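Local coordinates for protein uracil-dna glycosylase (Deinococcus radiodurans, PDB 4UQM) that belongs to the uracil-DNA glycosylase superfamily, has a core built round a four-stranded parallel sheet, and is bound to DNA in this model, at residues Gly87-His92 against Pro100-Pro105; Leu94-Arg99 against Gly205-Leu210. The protein carries 1 engineered substitution. One frame throughout, in Å; residues are numbered along the deposited sequence.

Contact 1. Residues Gly87-His92 against Pro100-Pro105; sequences GPNQAH and PGVRVP. With nucleotides of chain C.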
ATOM      1  N   GLY A  87       5.691 -14.034  -5.341  1.00 17.86           N
ATOM      2  CA  GLY A  87       6.683 -14.706  -6.192  1.00 19.16           C
ATOM      3  C   GLY A  87       8.082 -14.087  -6.065  1.00 19.70           C
ATOM      4  O   GLY A  87       8.263 -12.979  -5.513  1.00 19.12           O
ATOM      5  N   PRO A  88       9.105 -14.776  -6.589  1.00 20.69           N
ATOM      6  CA  PRO A  88      10.445 -14.280  -6.333  1.00 20.98           C
ATOM      7  C   PRO A  88      10.731 -12.923  -7.002  1.00 20.48           C
ATOM      8  O   PRO A  88      10.293 -12.699  -8.111  1.00 22.46           O
ATOM      9  CB  PRO A  88      11.351 -15.391  -6.890  1.00 22.95           C
ATOM     10  CG  PRO A  88      10.484 -16.201  -7.789  1.00 27.91           C
ATOM     11  CD  PRO A  88       9.115 -16.118  -7.188  1.00 22.39           C
ATOM     12  N   ASN A  89      11.448 -12.078  -6.283  1.00 21.38           N
ATOM     13  CA  ASN A  89      11.893 -10.772  -6.735  1.00 22.52           C
ATOM     14  C   ASN A  89      10.790  -9.905  -7.288  1.00 19.61           C
ATOM     15  O   ASN A  89      10.989  -9.199  -8.272  1.00 21.11           O
ATOM     16  CB  ASN A  89      13.114 -10.881  -7.620  1.00 25.45           C
ATOM     17  CG  ASN A  89      13.825  -9.541  -7.876  1.00 25.39           C
ATOM     18  OD1 ASN A  89      13.724  -8.566  -7.112  1.00 27.72           O
ATOM     19  ND2 ASN A  89      14.431  -9.451  -8.994  1.00 30.02           N
ATOM     20  N   GLN A  90       9.628  -9.980  -6.632  1.00 18.31           N
ATOM     21  CA  GLN A  90       8.518  -9.109  -6.963  1.00 17.03           C
ATOM     22  C   GLN A  90       8.330  -8.032  -5.919  1.00 16.57           C
ATOM     23  O   GLN A  90       8.586  -6.849  -6.154  1.00 17.15           O
ATOM     24  CB  GLN A  90       7.242  -9.923  -7.182  1.00 16.57           C
ATOM     25  CG  GLN A  90       7.321 -10.826  -8.375  1.00 19.17           C
ATOM     26  CD  GLN A  90       6.027 -11.586  -8.597  1.00 18.91           C
ATOM     27  OE1 GLN A  90       5.456 -12.146  -7.649  1.00 18.90           O
ATOM     28  NE2 GLN A  90       5.529 -11.583  -9.815  1.00 20.19           N
ATOM     29  N   ALA A  91       7.838  -8.429  -4.745  1.00 15.44           N
ATOM     30  CA  ALA A  91       7.560  -7.454  -3.692  1.00 14.96           C
ATOM     31  C   ALA A  91       8.811  -6.817  -3.106  1.00 16.06           C
ATOM     32  O   ALA A  91       9.784  -7.516  -2.749  1.00 17.33           O
ATOM     33  CB  ALA A  91       6.736  -8.044  -2.537  1.00 15.97           C
ATOM     34  N   HIS A  92       8.770  -5.498  -2.927  1.00 15.75           N
ATOM     35  CA  HIS A  92       9.831  -4.789  -2.172  1.00 17.32           C
ATOM     36  C   HIS A  92       9.273  -3.672  -1.310  1.00 17.28           C
ATOM     37  O   HIS A  92      10.009  -2.729  -0.954  1.00 16.97           O
ATOM     38  CB  HIS A  92      10.987  -4.313  -3.054  1.00 20.13           C
ATOM     39  CG  HIS A  92      11.702  -5.442  -3.692  1.00 20.57           C
ATOM     40  ND1 HIS A  92      11.348  -5.862  -4.947  1.00 21.09           N
ATOM     41  CD2 HIS A  92      12.639  -6.309  -3.246  1.00 20.65           C
ATOM     42  CE1 HIS A  92      12.070  -6.910  -5.262  1.00 21.38           C
ATOM     43  NE2 HIS A  92      12.869  -7.193  -4.264  1.00 22.53           N
ATOM     44  N   PRO A 100      12.860  -1.958 -11.428  1.00 22.11           N
ATOM     45  CA  PRO A 100      13.270  -1.934 -12.834  1.00 23.05           C
ATOM     46  C   PRO A 100      13.863  -3.288 -13.263  1.00 23.28           C
ATOM     47  O   PRO A 100      14.649  -3.922 -12.515  1.00 24.65           O
ATOM     48  CB  PRO A 100      14.300  -0.777 -12.887  1.00 25.07           C
ATOM     49  CG  PRO A 100      13.960   0.058 -11.699  1.00 25.79           C
ATOM     50  CD  PRO A 100      13.478  -0.879 -10.646  1.00 23.53           C
ATOM     51  N   GLY A 101      13.419  -3.758 -14.421  1.00 23.53           N
ATOM     52  CA  GLY A 101      13.872  -5.001 -15.013  1.00 25.08           C
ATOM     53  C   GLY A 101      12.900  -6.159 -14.831  1.00 25.67           C
ATOM     54  O   GLY A 101      12.983  -7.156 -15.537  1.00 29.26           O
ATOM     55  N   VAL A 102      12.004  -6.044 -13.855  1.00 21.75           N
ATOM     56  CA  VAL A 102      11.098  -7.110 -13.477  1.00 21.38           C
ATOM     57  C   VAL A 102       9.813  -7.048 -14.301  1.00 20.44           C
ATOM     58  O   VAL A 102       9.265  -5.978 -14.498  1.00 20.69           O
ATOM     59  CB  VAL A 102      10.800  -7.071 -11.959  1.00 20.66           C
ATOM     60  CG1 VAL A 102       9.807  -8.168 -11.579  1.00 21.00           C
ATOM     61  CG2 VAL A 102      12.082  -7.200 -11.151  1.00 22.25           C
ATOM     62  N   ARG A 103       9.346  -8.215 -14.763  1.00 21.20           N
ATOM     63  CA  ARG A 103       8.105  -8.319 -15.499  1.00 21.58           C
ATOM     64  C   ARG A 103       6.947  -7.686 -14.694  1.00 19.55           C
ATOM     65  O   ARG A 103       6.813  -7.900 -13.479  1.00 19.80           O
ATOM     66  CB  ARG A 103       7.767  -9.785 -15.767  1.00 23.68           C
ATOM     67  CG  ARG A 103       6.493 -10.014 -16.616  1.00 25.85           C
ATOM     68  CD  ARG A 103       6.144 -11.476 -16.788  1.00 29.19           C
ATOM     69  NE  ARG A 103       7.297 -12.267 -17.251  1.00 34.57           N
ATOM     70  CZ  ARG A 103       7.842 -12.284 -18.465  1.00 36.80           C
ATOM     71  NH1 ARG A 103       7.377 -11.529 -19.458  1.00 47.78           N
ATOM     72  NH2 ARG A 103       8.875 -13.094 -18.713  1.00 43.33           N
ATOM     73  N   VAL A 104       6.111  -6.911 -15.358  1.00 19.32           N
ATOM     74  CA  VAL A 104       4.926  -6.319 -14.727  1.00 18.76           C
ATOM     75  C   VAL A 104       3.932  -7.413 -14.340  1.00 18.65           C
ATOM     76  O   VAL A 104       3.437  -8.137 -15.233  1.00 18.72           O
ATOM     77  CB  VAL A 104       4.240  -5.295 -15.679  1.00 18.94           C
ATOM     78  CG1 VAL A 104       2.960  -4.743 -15.081  1.00 19.76           C
ATOM     79  CG2 VAL A 104       5.234  -4.152 -15.970  1.00 20.29           C
ATOM     80  N   PRO A 105       3.620  -7.563 -13.039  1.00 17.95           N
ATOM     81  CA  PRO A 105       2.692  -8.628 -12.678  1.00 18.44           C
ATOM     82  C   PRO A 105       1.239  -8.389 -13.134  1.00 18.53           C
ATOM     83  O   PRO A 105       0.820  -7.233 -13.379  1.00 18.71           O
ATOM     84  CB  PRO A 105       2.746  -8.617 -11.138  1.00 17.81           C
ATOM     85  CG  PRO A 105       4.083  -8.045 -10.814  1.00 18.30           C
ATOM     86  CD  PRO A 105       4.232  -6.968 -11.843  1.00 18.08           C
TER
ATOM     87  P    DA C  13       3.898 -13.485 -22.091  1.00 34.68           P
ATOM     88  OP1  DA C  13       4.546 -12.185 -22.031  1.00 36.29           O
ATOM     89  OP2  DA C  13       3.633 -14.113 -23.393  1.00 34.26           O
ATOM     90  O5'  DA C  13       4.887 -14.389 -21.240  1.00 34.08           O
ATOM     91  C5'  DA C  13       4.931 -14.329 -19.822  1.00 34.45           C
ATOM     92  C4'  DA C  13       5.365 -15.672 -19.301  1.00 33.29           C
ATOM     93  O4'  DA C  13       4.213 -16.532 -19.373  1.00 35.22           O
ATOM     94  C3'  DA C  13       6.448 -16.338 -20.148  1.00 33.98           C
ATOM     95  O3'  DA C  13       7.510 -16.905 -19.365  1.00 35.95           O
ATOM     96  C2'  DA C  13       5.665 -17.333 -20.995  1.00 34.86           C
ATOM     97  C1'  DA C  13       4.519 -17.711 -20.081  1.00 33.27           C
ATOM     98  N9   DA C  13       3.297 -18.148 -20.758  1.00 32.49           N
ATOM     99  C8   DA C  13       2.686 -17.508 -21.799  1.00 32.34           C
ATOM    100  N7   DA C  13       1.579 -18.079 -22.195  1.00 34.14           N
ATOM    101  C5   DA C  13       1.467 -19.189 -21.376  1.00 32.82           C
ATOM    102  C6   DA C  13       0.517 -20.212 -21.303  1.00 31.69           C
ATOM    103  N6   DA C  13      -0.534 -20.295 -22.115  1.00 33.16           N
ATOM    104  N1   DA C  13       0.693 -21.167 -20.372  1.00 32.38           N
ATOM    105  C2   DA C  13       1.739 -21.072 -19.550  1.00 32.32           C
ATOM    106  N3   DA C  13       2.707 -20.165 -19.526  1.00 33.28           N
ATOM    107  C4   DA C  13       2.500 -19.228 -20.463  1.00 32.79           C
TER
HETATM  108  O   HOH W   1       6.749 -10.326 -12.223  1.00 21.47           O

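Contact 2. Residues Leu94-Arg99 against Gly205-Leu210; sequences LSFSVR and GHPSPL. With nucleotides of chain B.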
ATOM      1  N   LEU A  94       6.637  -1.559  -1.539  1.00 16.46           N
ATOM      2  CA  LEU A  94       5.671  -0.573  -2.058  1.00 16.15           C
ATOM      3  C   LEU A  94       4.631  -1.404  -2.781  1.00 16.05           C
ATOM      4  O   LEU A  94       4.943  -2.074  -3.740  1.00 16.12           O
ATOM      5  CB  LEU A  94       6.315   0.388  -3.081  1.00 17.36           C
ATOM      6  CG  LEU A  94       7.421   1.316  -2.653  1.00 20.44           C
ATOM      7  CD1 LEU A  94       7.778   2.210  -3.829  1.00 24.33           C
ATOM      8  CD2 LEU A  94       6.942   2.091  -1.487  1.00 24.16           C
ATOM      9  N   SER A  95       3.396  -1.394  -2.262  1.00 14.29           N
ATOM     10  CA  SER A  95       2.387  -2.273  -2.813  1.00 14.52           C
ATOM     11  C   SER A  95       2.230  -2.099  -4.314  1.00 14.36           C
ATOM     12  O   SER A  95       2.193  -0.980  -4.842  1.00 15.75           O
ATOM     13  CB  SER A  95       1.060  -2.145  -2.091  1.00 15.61           C
ATOM     14  OG  SER A  95       0.431  -0.880  -2.273  1.00 16.22           O
ATOM     15  N   PHE A  96       2.103  -3.242  -4.983  1.00 14.35           N
ATOM     16  CA  PHE A  96       1.923  -3.356  -6.428  1.00 15.12           C
ATOM     17  C   PHE A  96       3.131  -3.086  -7.286  1.00 14.98           C
ATOM     18  O   PHE A  96       3.108  -3.414  -8.485  1.00 16.60           O
ATOM     19  CB  PHE A  96       0.727  -2.541  -6.911  1.00 15.40           C
ATOM     20  CG  PHE A  96      -0.550  -2.923  -6.204  1.00 15.72           C
ATOM     21  CD1 PHE A  96      -1.199  -4.114  -6.579  1.00 15.59           C
ATOM     22  CD2 PHE A  96      -1.062  -2.240  -5.116  1.00 16.81           C
ATOM     23  CE1 PHE A  96      -2.306  -4.557  -5.915  1.00 16.50           C
ATOM     24  CE2 PHE A  96      -2.193  -2.703  -4.448  1.00 16.38           C
ATOM     25  CZ  PHE A  96      -2.829  -3.877  -4.846  1.00 16.30           C
ATOM     26  N   SER A  97       4.196  -2.502  -6.717  1.00 15.22           N
ATOM     27  CA  SER A  97       5.366  -2.103  -7.496  1.00 15.11           C
ATOM     28  C   SER A  97       6.338  -3.281  -7.708  1.00 15.47           C
ATOM     29  O   SER A  97       6.490  -4.165  -6.865  1.00 16.75           O
ATOM     30  CB  SER A  97       6.105  -1.004  -6.757  1.00 15.69           C
ATOM     31  OG  SER A  97       7.159  -0.408  -7.480  1.00 15.99           O
ATOM     32  N   VAL A  98       7.037  -3.252  -8.828  1.00 16.11           N
ATOM     33  CA  VAL A  98       8.193  -4.112  -9.028  1.00 17.09           C
ATOM     34  C   VAL A  98       9.368  -3.256  -9.471  1.00 17.69           C
ATOM     35  O   VAL A  98       9.208  -2.182 -10.077  1.00 18.79           O
ATOM     36  CB  VAL A  98       7.911  -5.273 -10.021  1.00 17.35           C
ATOM     37  CG1 VAL A  98       6.882  -6.211  -9.445  1.00 16.94           C
ATOM     38  CG2 VAL A  98       7.441  -4.812 -11.385  1.00 17.14           C
ATOM     39  N   ARG A  99      10.562  -3.783  -9.215  1.00 18.08           N
ATOM     40  CA  ARG A  99      11.803  -3.067  -9.514  1.00 19.56           C
ATOM     41  C   ARG A  99      12.050  -2.963 -11.007  1.00 21.06           C
ATOM     42  O   ARG A  99      11.526  -3.750 -11.774  1.00 20.41           O
ATOM     43  CB  ARG A  99      12.991  -3.690  -8.776  1.00 20.84           C
ATOM     44  CG  ARG A  99      12.853  -3.598  -7.249  1.00 22.70           C
ATOM     45  CD  ARG A  99      13.116  -2.206  -6.769  1.00 24.88           C
ATOM     46  NE  ARG A  99      13.016  -1.996  -5.313  1.00 25.35           N
ATOM     47  CZ  ARG A  99      13.909  -2.347  -4.387  1.00 24.91           C
ATOM     48  NH1 ARG A  99      14.997  -3.039  -4.700  1.00 31.29           N
ATOM     49  NH2 ARG A  99      13.683  -2.037  -3.110  1.00 28.60           N
ATOM     50  N   GLY A 205     -13.152  -4.227  -5.594  1.00 17.88           N
ATOM     51  CA  GLY A 205     -12.357  -5.434  -5.626  1.00 18.21           C
ATOM     52  C   GLY A 205     -10.889  -5.161  -5.955  1.00 17.75           C
ATOM     53  O   GLY A 205     -10.493  -4.117  -6.508  1.00 18.45           O
ATOM     54  N   HIS A 206     -10.073  -6.152  -5.664  1.00 17.46           N
ATOM     55  CA  HIS A 206      -8.666  -6.091  -5.936  1.00 16.63           C
ATOM     56  C   HIS A 206      -8.356  -6.194  -7.427  1.00 16.49           C
ATOM     57  O   HIS A 206      -9.088  -6.845  -8.178  1.00 17.31           O
ATOM     58  CB  HIS A 206      -8.042  -7.271  -5.121  1.00 16.40           C
ATOM     59  CG  HIS A 206      -6.558  -7.252  -5.025  1.00 15.28           C
ATOM     60  ND1 HIS A 206      -5.766  -7.704  -6.046  1.00 15.59           N
ATOM     61  CD2 HIS A 206      -5.721  -6.827  -4.044  1.00 16.49           C
ATOM     62  CE1 HIS A 206      -4.500  -7.585  -5.697  1.00 15.97           C
ATOM     63  NE2 HIS A 206      -4.449  -7.057  -4.487  1.00 16.31           N
ATOM     64  N   PRO A 207      -7.243  -5.579  -7.863  1.00 16.04           N
ATOM     65  CA  PRO A 207      -6.965  -5.625  -9.317  1.00 16.97           C
ATOM     66  C   PRO A 207      -6.347  -6.950  -9.862  1.00 17.65           C
ATOM     67  O   PRO A 207      -6.132  -7.089 -11.050  1.00 18.36           O
ATOM     68  CB  PRO A 207      -5.950  -4.505  -9.501  1.00 16.75           C
ATOM     69  CG  PRO A 207      -5.279  -4.331  -8.140  1.00 15.46           C
ATOM     70  CD  PRO A 207      -6.408  -4.586  -7.166  1.00 15.39           C
ATOM     71  N   SER A 208      -6.107  -7.950  -9.012  1.00 16.59           N
ATOM     72  CA  SER A 208      -5.718  -9.261  -9.467  1.00 17.38           C
ATOM     73  C   SER A 208      -6.655  -9.737 -10.562  1.00 18.01           C
ATOM     74  O   SER A 208      -7.874  -9.512 -10.489  1.00 18.17           O
ATOM     75  CB  SER A 208      -5.826 -10.275  -8.311  1.00 17.62           C
ATOM     76  OG  SER A 208      -5.531 -11.571  -8.802  1.00 17.49           O
ATOM     77  N   PRO A 209      -6.141 -10.467 -11.552  1.00 19.32           N
ATOM     78  CA  PRO A 209      -7.036 -11.054 -12.572  1.00 21.03           C
ATOM     79  C   PRO A 209      -8.123 -11.943 -11.925  1.00 21.54           C
ATOM     80  O   PRO A 209      -9.207 -12.051 -12.497  1.00 23.48           O
ATOM     81  CB  PRO A 209      -6.066 -11.804 -13.466  1.00 22.10           C
ATOM     82  CG  PRO A 209      -4.885 -12.035 -12.652  1.00 23.40           C
ATOM     83  CD  PRO A 209      -4.731 -10.806 -11.815  1.00 19.50           C
ATOM     84  N   LEU A 210      -7.871 -12.532 -10.738  1.00 20.39           N
ATOM     85  CA  LEU A 210      -8.861 -13.398 -10.092  1.00 22.36           C
ATOM     86  C   LEU A 210     -10.026 -12.628  -9.467  1.00 23.01           C
ATOM     87  O   LEU A 210     -11.002 -13.276  -9.039  1.00 30.18           O
ATOM     88  CB  LEU A 210      -8.231 -14.214  -8.985  1.00 21.93           C
ATOM     89  CG  LEU A 210      -7.033 -15.078  -9.373  1.00 22.26           C
ATOM     90  CD1 LEU A 210      -6.502 -15.819  -8.145  1.00 22.85           C
ATOM     91  CD2 LEU A 210      -7.367 -15.990 -10.511  1.00 25.19           C
TER
ATOM     92  P    DG B  10      -4.817 -12.969  -5.422  1.00 19.26           P
ATOM     93  OP1  DG B  10      -5.368 -14.110  -4.716  1.00 20.35           O
ATOM     94  OP2  DG B  10      -4.261 -13.140  -6.704  1.00 20.07           O
ATOM     95  O5'  DG B  10      -5.874 -11.784  -5.506  1.00 19.07           O
ATOM     96  C5'  DG B  10      -6.800 -11.523  -4.487  1.00 20.36           C
ATOM     97  C4'  DG B  10      -8.167 -11.301  -5.087  1.00 20.42           C
ATOM     98  O4'  DG B  10      -8.486 -12.468  -5.864  1.00 20.56           O
ATOM     99  C3'  DG B  10      -9.279 -11.147  -4.061  1.00 21.18           C
ATOM    100  O3'  DG B  10     -10.163 -10.107  -4.475  1.00 20.02           O
ATOM    101  C2'  DG B  10      -9.933 -12.520  -4.048  1.00 20.26           C
ATOM    102  C1'  DG B  10      -9.707 -13.024  -5.453  1.00 21.29           C
ATOM    103  N9   DG B  10      -9.611 -14.481  -5.574  1.00 21.74           N
ATOM    104  C8   DG B  10      -8.576 -15.277  -5.164  1.00 22.02           C
ATOM    105  N7   DG B  10      -8.780 -16.542  -5.389  1.00 22.50           N
ATOM    106  C5   DG B  10     -10.034 -16.587  -5.974  1.00 22.34           C
ATOM    107  C6   DG B  10     -10.801 -17.693  -6.414  1.00 23.70           C
ATOM    108  O6   DG B  10     -10.516 -18.883  -6.371  1.00 21.66           O
ATOM    109  N1   DG B  10     -12.017 -17.291  -6.944  1.00 21.90           N
ATOM    110  C2   DG B  10     -12.441 -15.993  -7.037  1.00 23.74           C
ATOM    111  N2   DG B  10     -13.640 -15.800  -7.584  1.00 23.01           N
ATOM    112  N3   DG B  10     -11.747 -14.957  -6.608  1.00 22.39           N
ATOM    113  C4   DG B  10     -10.561 -15.325  -6.096  1.00 21.83           C
ATOM    114  P    DA B   8       1.510 -17.539  -8.896  0.60 32.58           P
ATOM    115  OP1  DA B   8       2.900 -17.971  -9.189  0.60 35.25           O
ATOM    116  OP2  DA B   8       0.884 -17.678  -7.550  0.60 32.65           O
ATOM    117  O5'  DA B   8       1.158 -16.126  -9.543  0.60 33.71           O
ATOM    118  C5'  DA B   8      -0.043 -15.496  -9.108  0.60 37.79           C
ATOM    119  C4'  DA B   8      -0.495 -14.453 -10.101  0.60 36.46           C
ATOM    120  O4'  DA B   8      -1.161 -15.084 -11.220  0.60 32.09           O
ATOM    121  C3'  DA B   8      -1.506 -13.491  -9.492  0.60 35.81           C
ATOM    122  O3'  DA B   8      -1.340 -12.172  -9.990  0.60 31.19           O
ATOM    123  C2'  DA B   8      -2.848 -14.021  -9.941  0.60 34.56           C
ATOM    124  C1'  DA B   8      -2.537 -14.736 -11.245  0.60 35.01           C
ATOM    125  N9   DA B   8      -3.318 -15.962 -11.421  0.60 33.01           N
ATOM    126  C8   DA B   8      -3.993 -16.354 -12.551  0.60 36.76           C
ATOM    127  N7   DA B   8      -4.657 -17.474 -12.406  0.60 33.40           N
ATOM    128  C5   DA B   8      -4.422 -17.836 -11.087  0.60 36.73           C
ATOM    129  C6   DA B   8      -4.868 -18.918 -10.308  0.60 38.86           C
ATOM    130  N6   DA B   8      -5.655 -19.893 -10.778  0.60 33.43           N
ATOM    131  N1   DA B   8      -4.445 -18.990  -9.026  0.60 32.41           N
ATOM    132  C2   DA B   8      -3.669 -18.004  -8.552  0.60 38.22           C
ATOM    133  N3   DA B   8      -3.193 -16.932  -9.184  0.60 34.64           N
ATOM    134  C4   DA B   8      -3.613 -16.903 -10.462  0.60 35.80           C
ATOM    135  P    DT B  11     -11.178  -9.427  -3.501  1.00 20.72           P
ATOM    136  OP1  DT B  11     -11.487  -8.085  -4.032  1.00 21.09           O
ATOM    137  OP2  DT B  11     -10.763  -9.555  -2.072  1.00 20.87           O
ATOM    138  O5'  DT B  11     -12.508 -10.315  -3.664  1.00 21.19           O
ATOM    139  C5'  DT B  11     -13.405 -10.014  -4.756  1.00 23.07           C
ATOM    140  C4'  DT B  11     -14.638 -10.864  -4.548  1.00 22.85           C
ATOM    141  O4'  DT B  11     -14.324 -12.259  -4.815  1.00 21.00           O
ATOM    142  C3'  DT B  11     -15.182 -10.809  -3.117  1.00 24.74           C
ATOM    143  O3'  DT B  11     -16.580 -11.050  -3.211  1.00 27.19           O
ATOM    144  C2'  DT B  11     -14.705 -12.112  -2.514  1.00 22.93           C
ATOM    145  C1'  DT B  11     -14.791 -13.018  -3.744  1.00 22.08           C
ATOM    146  N1   DT B  11     -14.061 -14.291  -3.686  1.00 22.54           N
ATOM    147  C2   DT B  11     -14.665 -15.389  -4.260  1.00 23.47           C
ATOM    148  O2   DT B  11     -15.704 -15.318  -4.890  1.00 21.76           O
ATOM    149  N3   DT B  11     -13.973 -16.561  -4.114  1.00 22.30           N
ATOM    150  C4   DT B  11     -12.764 -16.742  -3.453  1.00 23.02           C
ATOM    151  O4   DT B  11     -12.244 -17.849  -3.419  1.00 22.05           O
ATOM    152  C5   DT B  11     -12.198 -15.558  -2.868  1.00 23.31           C
ATOM    153  C7   DT B  11     -10.891 -15.662  -2.141  1.00 22.88           C
ATOM    154  C6   DT B  11     -12.860 -14.405  -3.013  1.00 22.87           C
TER

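Contact 1. Residues Gly87-His92 against Pro100-Pro105
Val102 sets both of its methyls against the backbone of Asn89, CG1 and CG2 each lying 3.7 Å from Asn89 O. With CG1 anti to the backbone N and CG2 anti to the carbonyl carbon, the fork of the valine straddles that oxygen. CG2 also meets the amide end of the asparagine, at 3.9 Å from Asn89 ND2. The second close patch is formed by Gln90 and Pro105, which pass alongside one another, pointing opposite ways; the evidence is a single approach, Gln90 NE2 to Pro105 CG at 4.0 Å. Pro105 is buried, also packs on Tyr85, and takes the N-cap position of helix 106-118. Both segments belong to one long loop between strand 77-81 and this helix: residues 87-92 directly follow the GQDPYH signature of the family, and 100-105 run into the proline-rich loop, of which Pro105 is a part. No direct hydrogen bond joins the two segments, and only 159 Å² is buried between them. One water does the polar work, accepting from Gln90 NE2 at 3.0 Å and donating to Arg103 O at 2.7 Å. The other end of the same amide turns back on its own segment, where Gln90 OE1 receives a weak bond from Gly87 N, bent to 126°. The glutamine chain, extended beyond CG (chi2 -178°), reaches across, and the twist of its amide (chi3 -47°) turns NE2 to the water and OE1 to Gly87 N. Packing thins out toward solvent: Asn89 is exposed although Val102 rests on it, and Arg103 barely meets 87-92. Arg103 turns to the DNA instead, and over one face of its guanidinium, toward the rim, lies C5' of DA13 of chain C, 3.7 Å from Arg103 NH1.

Contact 2. Residues Leu94-Arg99 against Gly205-Leu210
Phe96 drives the far end of its ring against His206 and Pro207, burying 102 Å² in a contact where all three residues are buried. His206 NE2 lies at the edge of the phenyl ring, near its plane, 3.6 Å from Phe96 CZ. The rings meet obliquely, planes at 44° and centroids 5.4 Å apart. Beside it, Pro207 CG comes to 3.7 Å from Phe96 CE1. Pro207 also lays its CD over one face of the imidazole, while C5' of DG10 of chain B lies over the opposite face, both atoms displaced toward the rim. Ser208 N donates to His206 ND1 at 3.0 Å, which helps fix the rotation of the ring. His206 to Leu210 spell HPSPL, the start of the family's leucine-intercalation loop. Within it Ser208 OG closes an ST turn by accepting from Leu210 N, and Leu210 CD2 approaches C5 of DA8 of chain B to 3.5 Å. The chemistry is thus divided: Phe96 joins 205-210 by van der Waals and aromatic contact, with no hydrogen bond crossing, whereas directional bonds of that loop, His206 N to OP1 of DT11 and Ser208 OG to OP2 of DG10, both of chain B, are spent on the DNA backbone.

In the fold
Contacts 1 and 2 have centres about 11 Å apart; contact 2 is the deeper, its centre about 9 Å from the chain's centre against about 16 Å for contact 1. Their segments alternate along the chain: 87-92, 94-99 and 100-105 follow one another in the loop between strand 77-81 and helix 106-118, whereas 205-210 comes about a hundred residues later, after strand 200-204. These two strands lie in the same parallel sheet, separated by strand 179-183. The contacts touch directly, Pro105 CG packing on Val98 CG1 at 3.6 Å. Contact 1 thus folds the long loop on itself, and contact 2 ties it to the intercalation loop, placing two DNA-contacting loops side by side.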